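PDB 6E5D: lipoprotein LpqN from Mycobacterium tuberculosis, which takes part in cell envelope biogenesis, interacts with periplasmic loop domains of the mycolate transporters MmpL3 and MmpL11, and is a virulence factor needed for intracellular survival. Local coordinates for residues K136-A141 with Q185-I190; G143-L148 with R181-K186. All coordinates share one frame; numbering follows the deposited sequence. Where two conformers were deposited one is given.

Contact 1: K136-A141 with Q185-I190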
loop_
_atom_site.group_PDB
_atom_site.type_symbol
_atom_site.label_atom_id
_atom_site.label_comp_id
_atom_site.label_asym_id
_atom_site.label_seq_id
_atom_site.Cartn_x
_atom_site.Cartn_y
_atom_site.Cartn_z
ATOM N N LYS A 136 4.332 15.813 -2.302
ATOM C CA LYS A 136 5.610 15.277 -1.850
ATOM C C LYS A 136 5.466 13.851 -1.334
ATOM O O LYS A 136 6.396 13.046 -1.479
ATOM C CB LYS A 136 6.208 16.188 -0.778
ATOM C CG LYS A 136 6.683 17.538 -1.315
ATOM C CD LYS A 136 7.893 17.379 -2.230
ATOM C CE LYS A 136 8.267 18.679 -2.915
ATOM N NZ LYS A 136 9.397 18.482 -3.865
ATOM N N VAL A 137 4.319 13.509 -0.744
ATOM C CA VAL A 137 4.087 12.125 -0.342
ATOM C C VAL A 137 4.168 11.211 -1.555
ATOM O O VAL A 137 4.785 10.139 -1.506
ATOM C CB VAL A 137 2.733 11.992 0.379
ATOM C CG1 VAL A 137 2.451 10.528 0.723
ATOM C CG2 VAL A 137 2.716 12.856 1.633
ATOM N N LEU A 138 3.552 11.618 -2.665
ATOM C CA LEU A 138 3.594 10.796 -3.867
ATOM C C LEU A 138 4.968 10.831 -4.522
ATOM O O LEU A 138 5.406 9.824 -5.088
ATOM C CB LEU A 138 2.524 11.252 -4.858
ATOM C CG LEU A 138 1.068 11.137 -4.396
ATOM C CD1 LEU A 138 0.128 11.438 -5.548
ATOM C CD2 LEU A 138 0.767 9.762 -3.807
ATOM N N GLN A 139 5.658 11.971 -4.463
ATOM C CA GLN A 139 6.991 12.050 -5.050
ATOM C C GLN A 139 7.926 11.015 -4.435
ATOM O O GLN A 139 8.743 10.410 -5.139
ATOM C CB GLN A 139 7.555 13.459 -4.870
ATOM C CG GLN A 139 8.956 13.639 -5.431
ATOM C CD GLN A 139 9.457 15.062 -5.312
ATOM O OE1 GLN A 139 8.683 15.990 -5.064
ATOM N NE2 GLN A 139 10.759 15.244 -5.489
ATOM N N PHE A 140 7.810 10.785 -3.129
ATOM C CA PHE A 140 8.719 9.906 -2.407
ATOM C C PHE A 140 8.138 8.519 -2.171
ATOM O O PHE A 140 8.796 7.682 -1.543
ATOM C CB PHE A 140 9.105 10.551 -1.073
ATOM C CG PHE A 140 9.719 11.916 -1.225
ATOM C CD1 PHE A 140 10.756 12.124 -2.118
ATOM C CD2 PHE A 140 9.241 12.992 -0.498
ATOM C CE1 PHE A 140 11.321 13.376 -2.268
ATOM C CE2 PHE A 140 9.801 14.249 -0.644
ATOM C CZ PHE A 140 10.840 14.441 -1.533
ATOM N N ALA A 141 6.934 8.252 -2.666
ATOM C CA ALA A 141 6.341 6.925 -2.528
ATOM C C ALA A 141 7.225 5.804 -3.062
ATOM O O ALA A 141 7.218 4.716 -2.462
ATOM C CB ALA A 141 4.976 6.912 -3.231
ATOM N N GLN A 185 2.924 -1.631 -4.845
ATOM C CA GLN A 185 2.396 -0.704 -3.856
ATOM C C GLN A 185 1.724 0.453 -4.568
ATOM O O GLN A 185 2.341 1.101 -5.415
ATOM C CB GLN A 185 3.503 -0.188 -2.938
ATOM C CG GLN A 185 3.023 0.815 -1.901
ATOM C CD GLN A 185 4.155 1.355 -1.054
ATOM O OE1 GLN A 185 4.975 2.143 -1.529
ATOM N NE2 GLN A 185 4.211 0.936 0.203
ATOM N N LYS A 186 0.468 0.707 -4.218
ATOM C CA LYS A 186 -0.233 1.908 -4.643
ATOM C C LYS A 186 -0.422 2.813 -3.433
ATOM O O LYS A 186 -0.937 2.376 -2.399
ATOM C CB LYS A 186 -1.583 1.571 -5.283
ATOM C CG LYS A 186 -2.346 2.800 -5.793
ATOM C CD LYS A 186 -3.465 2.421 -6.753
ATOM C CE LYS A 186 -4.140 3.653 -7.349
ATOM N NZ LYS A 186 -5.166 3.288 -8.373
ATOM N N THR A 187 0.016 4.062 -3.565
ATOM C CA THR A 187 -0.086 5.063 -2.511
ATOM C C THR A 187 -1.086 6.123 -2.950
ATOM O O THR A 187 -0.994 6.641 -4.067
ATOM C CB THR A 187 1.281 5.697 -2.230
ATOM O OG1 THR A 187 2.203 4.681 -1.813
ATOM C CG2 THR A 187 1.181 6.770 -1.150
ATOM N N VAL A 188 -2.051 6.424 -2.083
ATOM C CA VAL A 188 -3.088 7.414 -2.357
ATOM C C VAL A 188 -3.044 8.458 -1.252
ATOM O O VAL A 188 -3.044 8.109 -0.067
ATOM C CB VAL A 188 -4.488 6.777 -2.434
ATOM C CG1 VAL A 188 -5.525 7.797 -2.891
ATOM C CG2 VAL A 188 -4.491 5.549 -3.350
ATOM N N VAL A 189 -3.016 9.735 -1.636
ATOM C CA VAL A 189 -3.091 10.838 -0.684
ATOM C C VAL A 189 -4.529 11.340 -0.646
ATOM O O VAL A 189 -5.165 11.514 -1.692
ATOM C CB VAL A 189 -2.108 11.968 -1.037
ATOM C CG1 VAL A 189 -0.673 11.490 -0.843
ATOM C CG2 VAL A 189 -2.325 12.476 -2.465
ATOM N N ILE A 190 -5.039 11.560 0.560
ATOM C CA ILE A 190 -6.455 11.846 0.772
ATOM C C ILE A 190 -6.560 13.094 1.643
ATOM O O ILE A 190 -6.717 12.986 2.869
ATOM C CB ILE A 190 -7.169 10.642 1.410
ATOM C CG1 ILE A 190 -6.987 9.390 0.545
ATOM C CG2 ILE A 190 -8.655 10.929 1.607
ATOM C CD1 ILE A 190 -7.430 8.115 1.232
HETATM O O HOH W 1 7.511 2.202 -2.459
#
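Val137 lies over Val189 (CA to CA 7.3 Å) and Ala141 over Thr187 (CA to CA 6.7 Å), so helix 134-139 and the turn after it rest on one face of strand 179-192. Val137 and Val189 pass alongside each other in opposite directions, their CG1 atoms 3.6 Å apart. Leu138 meets Val189 tip to tip: CG lies beside its own backbone N (chi1 -62°), which brings CD2 to 3.7 Å from Val189 CG1. Branched valines suit this seam because their methyls lie close to the backbone, whereas the longer leucine bridges from the helix flank. Ala141 is small enough for its CB to sit 3.8 Å from Thr187 OG1, a hydroxyl hydrogen-bonded to Gln200 on the adjacent strand 195-206. Two acceptors, Ala141 O and Gln185 OE1, come within 3.5 Å of each other; NE2 of that amide is hydrogen-bonded to Asn202. A water donates to both oxygens, 2.7 Å from Gln185 OE1 and an unusually short, doubtful 2.5 Å from Ala141 O. Between these segments the Val189 end relies on aliphatic contact, while at the Gln185 end a water lies between an oxygen of the turn and one of the strand.

Contact 2: G143-L148 with R181-K186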
loop_
_atom_site.group_PDB
_atom_site.type_symbol
_atom_site.label_atom_id
_atom_site.label_comp_id
_atom_site.label_asym_id
_atom_site.label_seq_id
_atom_site.Cartn_x
_atom_site.Cartn_y
_atom_site.Cartn_z
ATOM N N GLY A 143 10.363 5.269 -2.848
ATOM C CA GLY A 143 11.581 4.978 -2.109
ATOM C C GLY A 143 11.520 3.671 -1.339
ATOM O O GLY A 143 12.485 2.902 -1.325
ATOM N N GLU A 144 10.387 3.402 -0.688
ATOM C CA GLU A 144 10.289 2.234 0.182
ATOM C C GLU A 144 10.580 0.948 -0.586
ATOM O O GLU A 144 11.434 0.150 -0.180
ATOM C CB GLU A 144 8.901 2.182 0.825
ATOM C CG GLU A 144 8.704 1.017 1.791
ATOM C CD GLU A 144 7.277 0.906 2.302
ATOM O OE1 GLU A 144 6.979 -0.078 3.013
ATOM O OE2 GLU A 144 6.457 1.796 1.989
ATOM N N LEU A 145 9.876 0.727 -1.699
ATOM C CA LEU A 145 10.101 -0.489 -2.476
ATOM C C LEU A 145 11.510 -0.522 -3.054
ATOM O O LEU A 145 12.154 -1.577 -3.075
ATOM C CB LEU A 145 9.065 -0.605 -3.596
ATOM C CG LEU A 145 7.930 -1.601 -3.346
ATOM C CD1 LEU A 145 7.167 -1.248 -2.078
ATOM C CD2 LEU A 145 6.993 -1.656 -4.544
ATOM N N LYS A 146 12.009 0.621 -3.526
ATOM C CA LYS A 146 13.347 0.652 -4.103
ATOM C C LYS A 146 14.423 0.328 -3.076
ATOM O O LYS A 146 15.540 -0.037 -3.460
ATOM C CB LYS A 146 13.608 2.020 -4.735
ATOM C CG LYS A 146 12.727 2.307 -5.943
ATOM C CD LYS A 146 12.840 3.758 -6.384
ATOM C CE LYS A 146 14.014 3.969 -7.327
ATOM N NZ LYS A 146 14.481 5.385 -7.325
ATOM N N ASN A 147 14.114 0.436 -1.785
ATOM C CA ASN A 147 15.068 0.118 -0.732
ATOM C C ASN A 147 14.990 -1.334 -0.272
ATOM O O ASN A 147 15.792 -1.743 0.572
ATOM C CB ASN A 147 14.854 1.044 0.471
ATOM C CG ASN A 147 15.367 2.449 0.224
ATOM O OD1 ASN A 147 16.045 2.710 -0.770
ATOM N ND2 ASN A 147 15.056 3.361 1.138
ATOM N N LEU A 148 14.052 -2.117 -0.800
ATOM C CA LEU A 148 13.938 -3.509 -0.399
ATOM C C LEU A 148 15.181 -4.289 -0.828
ATOM O O LEU A 148 15.780 -3.994 -1.866
ATOM C CB LEU A 148 12.696 -4.144 -1.017
ATOM C CG LEU A 148 11.350 -3.711 -0.436
ATOM C CD1 LEU A 148 10.211 -4.272 -1.271
ATOM C CD2 LEU A 148 11.223 -4.154 1.015
ATOM N N ARG A 181 10.297 -12.717 -4.487
ATOM C CA ARG A 181 8.934 -12.287 -4.216
ATOM C C ARG A 181 8.551 -11.172 -5.175
ATOM O O ARG A 181 9.389 -10.352 -5.554
ATOM C CB ARG A 181 8.778 -11.791 -2.774
ATOM C CG ARG A 181 9.334 -12.733 -1.725
ATOM C CD ARG A 181 9.001 -12.241 -0.329
ATOM N NE ARG A 181 7.567 -12.310 -0.065
ATOM C CZ ARG A 181 6.935 -13.402 0.360
ATOM N NH1 ARG A 181 7.605 -14.527 0.574
ATOM N NH2 ARG A 181 5.627 -13.368 0.569
ATOM N N THR A 182 7.281 -11.154 -5.570
ATOM C CA THR A 182 6.724 -10.022 -6.295
ATOM C C THR A 182 6.063 -9.073 -5.309
ATOM O O THR A 182 5.393 -9.502 -4.365
ATOM C CB THR A 182 5.710 -10.483 -7.343
ATOM O OG1 THR A 182 6.391 -11.203 -8.377
ATOM C CG2 THR A 182 4.988 -9.291 -7.956
ATOM N N VAL A 183 6.264 -7.777 -5.526
ATOM C CA VAL A 183 5.713 -6.751 -4.653
ATOM C C VAL A 183 5.188 -5.609 -5.510
ATOM O O VAL A 183 5.726 -5.313 -6.581
ATOM C CB VAL A 183 6.771 -6.240 -3.646
ATOM C CG1 VAL A 183 7.941 -5.571 -4.378
ATOM C CG2 VAL A 183 6.142 -5.302 -2.620
ATOM N N ALA A 184 4.118 -4.981 -5.035
ATOM C CA ALA A 184 3.552 -3.811 -5.679
ATOM C C ALA A 184 2.942 -2.936 -4.597
ATOM O O ALA A 184 2.502 -3.427 -3.555
ATOM C CB ALA A 184 2.500 -4.187 -6.727
ATOM N N GLN A 185 2.924 -1.631 -4.845
ATOM C CA GLN A 185 2.396 -0.704 -3.856
ATOM C C GLN A 185 1.724 0.453 -4.568
ATOM O O GLN A 185 2.341 1.101 -5.415
ATOM C CB GLN A 185 3.503 -0.188 -2.938
ATOM C CG GLN A 185 3.023 0.815 -1.901
ATOM C CD GLN A 185 4.155 1.355 -1.054
ATOM O OE1 GLN A 185 4.975 2.143 -1.529
ATOM N NE2 GLN A 185 4.211 0.936 0.203
ATOM N N LYS A 186 0.468 0.707 -4.218
ATOM C CA LYS A 186 -0.233 1.908 -4.643
ATOM C C LYS A 186 -0.422 2.813 -3.433
ATOM O O LYS A 186 -0.937 2.376 -2.399
ATOM C CB LYS A 186 -1.583 1.571 -5.283
ATOM C CG LYS A 186 -2.346 2.800 -5.793
ATOM C CD LYS A 186 -3.465 2.421 -6.753
ATOM C CE LYS A 186 -4.140 3.653 -7.349
ATOM N NZ LYS A 186 -5.166 3.288 -8.373
HETATM O O HOH W 2 6.263 4.147 0.394
HETATM O O HOH W 1 7.511 2.202 -2.459
#
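Glu144 swings its CG anti to its backbone N (chi1 -178°) and stays extended, carrying its carboxylate off helix 142-146 to the amide of Gln185, whose own extended chain rises from strand 179-192 to cross it at about a right angle. Gln185 NE2 donates to Glu144 OE2 over 3.0 Å in a nearly straight bond (N-H...O 176°). The oxygen lies in the plane of the amide, yet the donor approaches from well above the carboxylate plane. Asn202 OD1 on the neighbouring strand accepts from the same nitrogen, so two oxygens fix which way the amide is turned. Leu145 crosses Gln185 obliquely. Its chi1 of -103° lies off the staggered positions, and the branch it places has CD1 3.9 Å from Gln185 CB and CD2 4.0 Å from Val183 CG1. Leu148, just past the helix end, points CD1 at the same Val183 methyl from 4.1 Å, so in the conformer given, one of two deposited for Val183, this beta-branched residue receives two leucine tips. The backbone at Leu145 is also tied in through water: a water accepts from Leu145 N at 2.9 Å while donating to Gln185 OE1. A glutamine suits the strand here because its amide gives protons on one side and takes them on the other. Charge, amide and water therefore hold the helix at the exposed Glu144, while Leu145 and Val183, with Leu148 just past the helix, make the apolar contact.

Contacts 1 and 2 lie with their centres 13 Å apart on one face of the curved antiparallel sheet, both on strand 179-192. Along the chain the two short helices come first, 134-139 followed directly by 142-146, and the strand comes later; the earlier helix meets the later part of the strand, and the later helix its earlier part. Gln185 belongs to both contacts, and a single water is common to them, linking the turn between the helices to the sheet. Helix 210-223 touches the same strand through Ala184 and Lys186, whose side chains point away from the two short helices, so strand 179-192 is sandwiched within this Mog1p/PsbP-clan domain.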